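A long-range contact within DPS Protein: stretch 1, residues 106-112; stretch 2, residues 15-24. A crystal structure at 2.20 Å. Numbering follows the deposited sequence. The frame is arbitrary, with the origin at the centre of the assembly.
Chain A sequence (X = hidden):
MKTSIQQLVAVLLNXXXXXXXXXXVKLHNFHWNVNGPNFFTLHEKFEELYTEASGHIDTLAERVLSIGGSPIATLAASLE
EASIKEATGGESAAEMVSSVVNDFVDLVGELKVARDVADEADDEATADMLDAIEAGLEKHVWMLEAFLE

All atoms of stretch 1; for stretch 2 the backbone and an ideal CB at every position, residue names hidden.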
# COMPACT_ATOMS: atom_id res chain seq x y z
N ASP A 106 17.79 -0.40 35.12
CA ASP A 106 16.95 -1.44 35.71
C ASP A 106 16.91 -2.65 34.77
O ASP A 106 17.09 -3.79 35.21
CB ASP A 106 15.55 -0.88 35.94
CG ASP A 106 14.70 -1.78 36.83
OD1 ASP A 106 15.28 -2.43 37.72
OD2 ASP A 106 13.47 -1.79 36.65
N LEU A 107 16.71 -2.40 33.48
CA LEU A 107 16.66 -3.47 32.49
C LEU A 107 17.97 -4.25 32.42
O LEU A 107 17.96 -5.47 32.25
CB LEU A 107 16.32 -2.92 31.11
CG LEU A 107 14.95 -2.27 30.94
CD1 LEU A 107 14.70 -1.99 29.47
CD2 LEU A 107 13.86 -3.19 31.50
N VAL A 108 19.10 -3.56 32.53
CA VAL A 108 20.39 -4.25 32.49
C VAL A 108 20.45 -5.28 33.61
O VAL A 108 20.89 -6.41 33.42
CB VAL A 108 21.57 -3.26 32.64
CG1 VAL A 108 22.86 -4.00 33.01
CG2 VAL A 108 21.78 -2.51 31.33
N GLY A 109 19.98 -4.88 34.79
CA GLY A 109 19.97 -5.78 35.93
C GLY A 109 19.05 -6.96 35.68
O GLY A 109 19.40 -8.10 35.98
N GLU A 110 17.87 -6.70 35.13
CA GLU A 110 16.91 -7.76 34.85
C GLU A 110 17.43 -8.67 33.75
O GLU A 110 17.22 -9.89 33.78
CB GLU A 110 15.55 -7.18 34.45
CG GLU A 110 14.88 -6.37 35.55
CD GLU A 110 13.45 -5.97 35.20
OE1 GLU A 110 13.04 -6.14 34.04
OE2 GLU A 110 12.74 -5.47 36.10
N LEU A 111 18.12 -8.09 32.76
CA LEU A 111 18.65 -8.89 31.66
C LEU A 111 19.72 -9.86 32.16
O LEU A 111 19.80 -10.99 31.69
CB LEU A 111 19.20 -7.97 30.57
CG LEU A 111 18.11 -7.29 29.71
CD1 LEU A 111 18.74 -6.21 28.83
CD2 LEU A 111 17.41 -8.35 28.85
N LYS A 112 20.52 -9.42 33.13
CA LYS A 112 21.55 -10.30 33.68
C LYS A 112 20.90 -11.50 34.37
O LYS A 112 21.34 -12.63 34.21
CB LYS A 112 22.42 -9.54 34.69
CG LYS A 112 23.35 -8.49 34.07
CD LYS A 112 24.11 -7.75 35.14
CE LYS A 112 24.98 -6.65 34.54
NZ LYS A 112 25.59 -5.79 35.60
N UNK A 15 8.50 -10.88 30.17
CA UNK A 15 8.65 -9.77 31.11
C UNK A 15 9.29 -8.61 30.35
O UNK A 15 8.93 -7.45 30.54
CB UNK A 15 9.49 -10.17 32.33
N UNK A 16 10.24 -8.94 29.47
CA UNK A 16 10.91 -7.92 28.69
C UNK A 16 10.04 -7.45 27.53
O UNK A 16 10.15 -6.32 27.07
CB UNK A 16 12.25 -8.45 28.17
N UNK A 17 9.19 -8.35 27.04
CA UNK A 17 8.27 -7.99 25.97
C UNK A 17 7.38 -6.90 26.56
O UNK A 17 7.14 -5.87 25.93
CB UNK A 17 7.46 -9.19 25.47
N UNK A 18 6.91 -7.14 27.78
CA UNK A 18 6.04 -6.18 28.46
C UNK A 18 6.77 -4.86 28.69
O UNK A 18 6.21 -3.78 28.47
CB UNK A 18 5.55 -6.75 29.79
N UNK A 19 8.03 -4.95 29.13
CA UNK A 19 8.82 -3.75 29.40
C UNK A 19 9.00 -2.90 28.15
O UNK A 19 8.82 -1.68 28.19
CB UNK A 19 10.19 -4.13 29.97
N UNK A 20 9.35 -3.54 27.04
CA UNK A 20 9.55 -2.82 25.80
C UNK A 20 8.28 -2.30 25.16
O UNK A 20 8.31 -1.31 24.42
CB UNK A 20 10.28 -3.73 24.80
N UNK A 21 7.16 -2.95 25.44
CA UNK A 21 5.88 -2.48 24.91
C UNK A 21 5.57 -1.18 25.65
O UNK A 21 5.10 -0.22 25.07
CB UNK A 21 4.77 -3.52 25.09
N UNK A 22 5.87 -1.16 26.95
CA UNK A 22 5.66 0.04 27.75
C UNK A 22 6.62 1.14 27.27
O UNK A 22 6.21 2.28 27.04
CB UNK A 22 5.87 -0.26 29.24
N UNK A 23 7.89 0.78 27.10
CA UNK A 23 8.90 1.74 26.65
C UNK A 23 8.63 2.31 25.26
O UNK A 23 8.97 3.46 25.00
CB UNK A 23 10.28 1.07 26.66
N UNK A 24 8.03 1.52 24.37
CA UNK A 24 7.74 2.01 23.03
C UNK A 24 6.89 3.27 23.16
O UNK A 24 7.11 4.26 22.46
CB UNK A 24 7.03 0.95 22.19

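Two helices run nearly antiparallel, at 164°, with their axes 11.8 Å apart at closest approach. That is a fairly wide spacing, and several positions need a long side chain to reach across. Stretch 1 offers three things: the carboxylate of Glu110, the branched end of Leu107, and, set further aside, the end of Leu111.

Position 15 points its CA-to-CB bond toward stretch 1, yet no atom there lies within 5.5 Å of the ideal CB. A short side chain would fall short; a long one could reach the Glu110 carboxylate, and a positive or hydrogen-bonding end would suit that charge. The deposited residue is Arg15. Its NH2 comes 3.5 Å from Glu110 OE2 in a salt bridge, but the oxygen lies over one face of the guanidinium, well out of its plane, so the attraction is one of charge with no N-H directed at it.

At position 16 the bond points sideways, with the ideal CB 5.2 Å from Leu111 CD2. The neighbourhood is mixed, leucine methyls with a carboxylate beyond, which favours a flexible side chain with an apolar stem and a donor at its tip; glutamine, lysine or arginine could be considered. It is Gln16, with chi1 and chi2 both m, and its end turns nearer. Gln16 NE2 donates a nearly straight hydrogen bond to Glu110 OE1 at 3.1 Å, while its CG rests 4.2 Å from Leu111 CD2.

Positions 17 and 18 are out of reach of stretch 1, which therefore sets no preference; they hold Val17 and Ala18.

Position 19 points toward stretch 1, its ideal CB 4.1 Å from Leu107 CD2 and 5.4 Å from Glu110 OE1. With so little distance to span, a compact side chain fits, either small and apolar against the leucine or a short donor for the carboxylate. Asn19 takes the second course. Its ND2 makes a weak hydrogen bond to Glu110 OE1 at 3.0 Å, and donates a straighter one to Gln16 OE1 at 3.2 Å. The two amides are thus linked, and both donate to the same carboxylate oxygen.

From position 20 the bond again leaves sideways, and nothing of stretch 1 lies within 5.5 Å of the ideal CB. A large side chain could reach the CD1 methyl of Leu107; an aromatic or a long apolar chain would serve. Trp20, with chi1 m, brings its ring across so that CZ2 sits 3.7 Å from Leu107 CD1, in an oblique approach.

Positions 21 and 22 are out of reach and carry Val21 and Val22.

One turn on from 19, position 23 points toward stretch 1 across a gap beside Leu107, calling for a medium or large apolar residue such as leucine, isoleucine or methionine. Leu23 fills it, its CD1 3.6 Å from Leu107 CD1, and completes the hole of Gln16, Asn19, Trp20 and Leu23 that receives the Leu107 knob.

Position 24 is out of reach; Tyr24 hydrogen-bonds through OH elsewhere in the structure.

Stretch 2 15-24: RQVANWVVLY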
# COMPACT_ATOMS: atom_id res chain seq x y z
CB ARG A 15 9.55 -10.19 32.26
CG ARG A 15 9.21 -9.56 33.59
CD ARG A 15 9.81 -8.18 33.75
NE ARG A 15 10.11 -7.93 35.16
CZ ARG A 15 10.96 -8.67 35.87
NH1 ARG A 15 11.60 -9.69 35.31
NH2 ARG A 15 11.17 -8.39 37.16
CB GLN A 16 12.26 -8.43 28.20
CG GLN A 16 13.22 -8.77 29.34
CD GLN A 16 13.25 -7.68 30.41
OE1 GLN A 16 13.39 -6.50 30.10
NE2 GLN A 16 13.11 -8.08 31.67
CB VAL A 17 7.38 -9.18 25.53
CG1 VAL A 17 6.22 -8.68 24.67
CG2 VAL A 17 8.21 -10.20 24.74
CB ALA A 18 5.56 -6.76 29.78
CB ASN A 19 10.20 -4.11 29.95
CG ASN A 19 10.17 -4.41 31.44
OD1 ASN A 19 9.30 -3.93 32.15
ND2 ASN A 19 11.14 -5.19 31.91
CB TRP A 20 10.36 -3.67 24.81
CG TRP A 20 11.81 -3.69 25.19
CD1 TRP A 20 12.50 -4.71 25.78
CD2 TRP A 20 12.72 -2.58 25.11
NE1 TRP A 20 13.79 -4.31 26.07
CE2 TRP A 20 13.95 -3.01 25.68
CE3 TRP A 20 12.62 -1.27 24.62
CZ2 TRP A 20 15.06 -2.17 25.76
CZ3 TRP A 20 13.73 -0.44 24.71
CH2 TRP A 20 14.93 -0.89 25.28
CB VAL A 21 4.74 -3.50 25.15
CG1 VAL A 21 3.40 -2.94 24.65
CG2 VAL A 21 5.06 -4.78 24.43
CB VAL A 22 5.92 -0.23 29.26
CG1 VAL A 22 6.06 1.09 30.02
CG2 VAL A 22 4.77 -1.05 29.85
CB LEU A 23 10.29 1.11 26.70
CG LEU A 23 10.93 1.11 28.10
CD1 LEU A 23 12.15 0.21 28.13
CD2 LEU A 23 11.29 2.54 28.48
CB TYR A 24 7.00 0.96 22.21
CG TYR A 24 6.60 1.42 20.83
CD1 TYR A 24 7.55 1.54 19.80
CD2 TYR A 24 5.28 1.75 20.54
CE1 TYR A 24 7.18 1.97 18.53
CE2 TYR A 24 4.91 2.18 19.27
CZ TYR A 24 5.86 2.28 18.27
OH TYR A 24 5.47 2.69 17.01
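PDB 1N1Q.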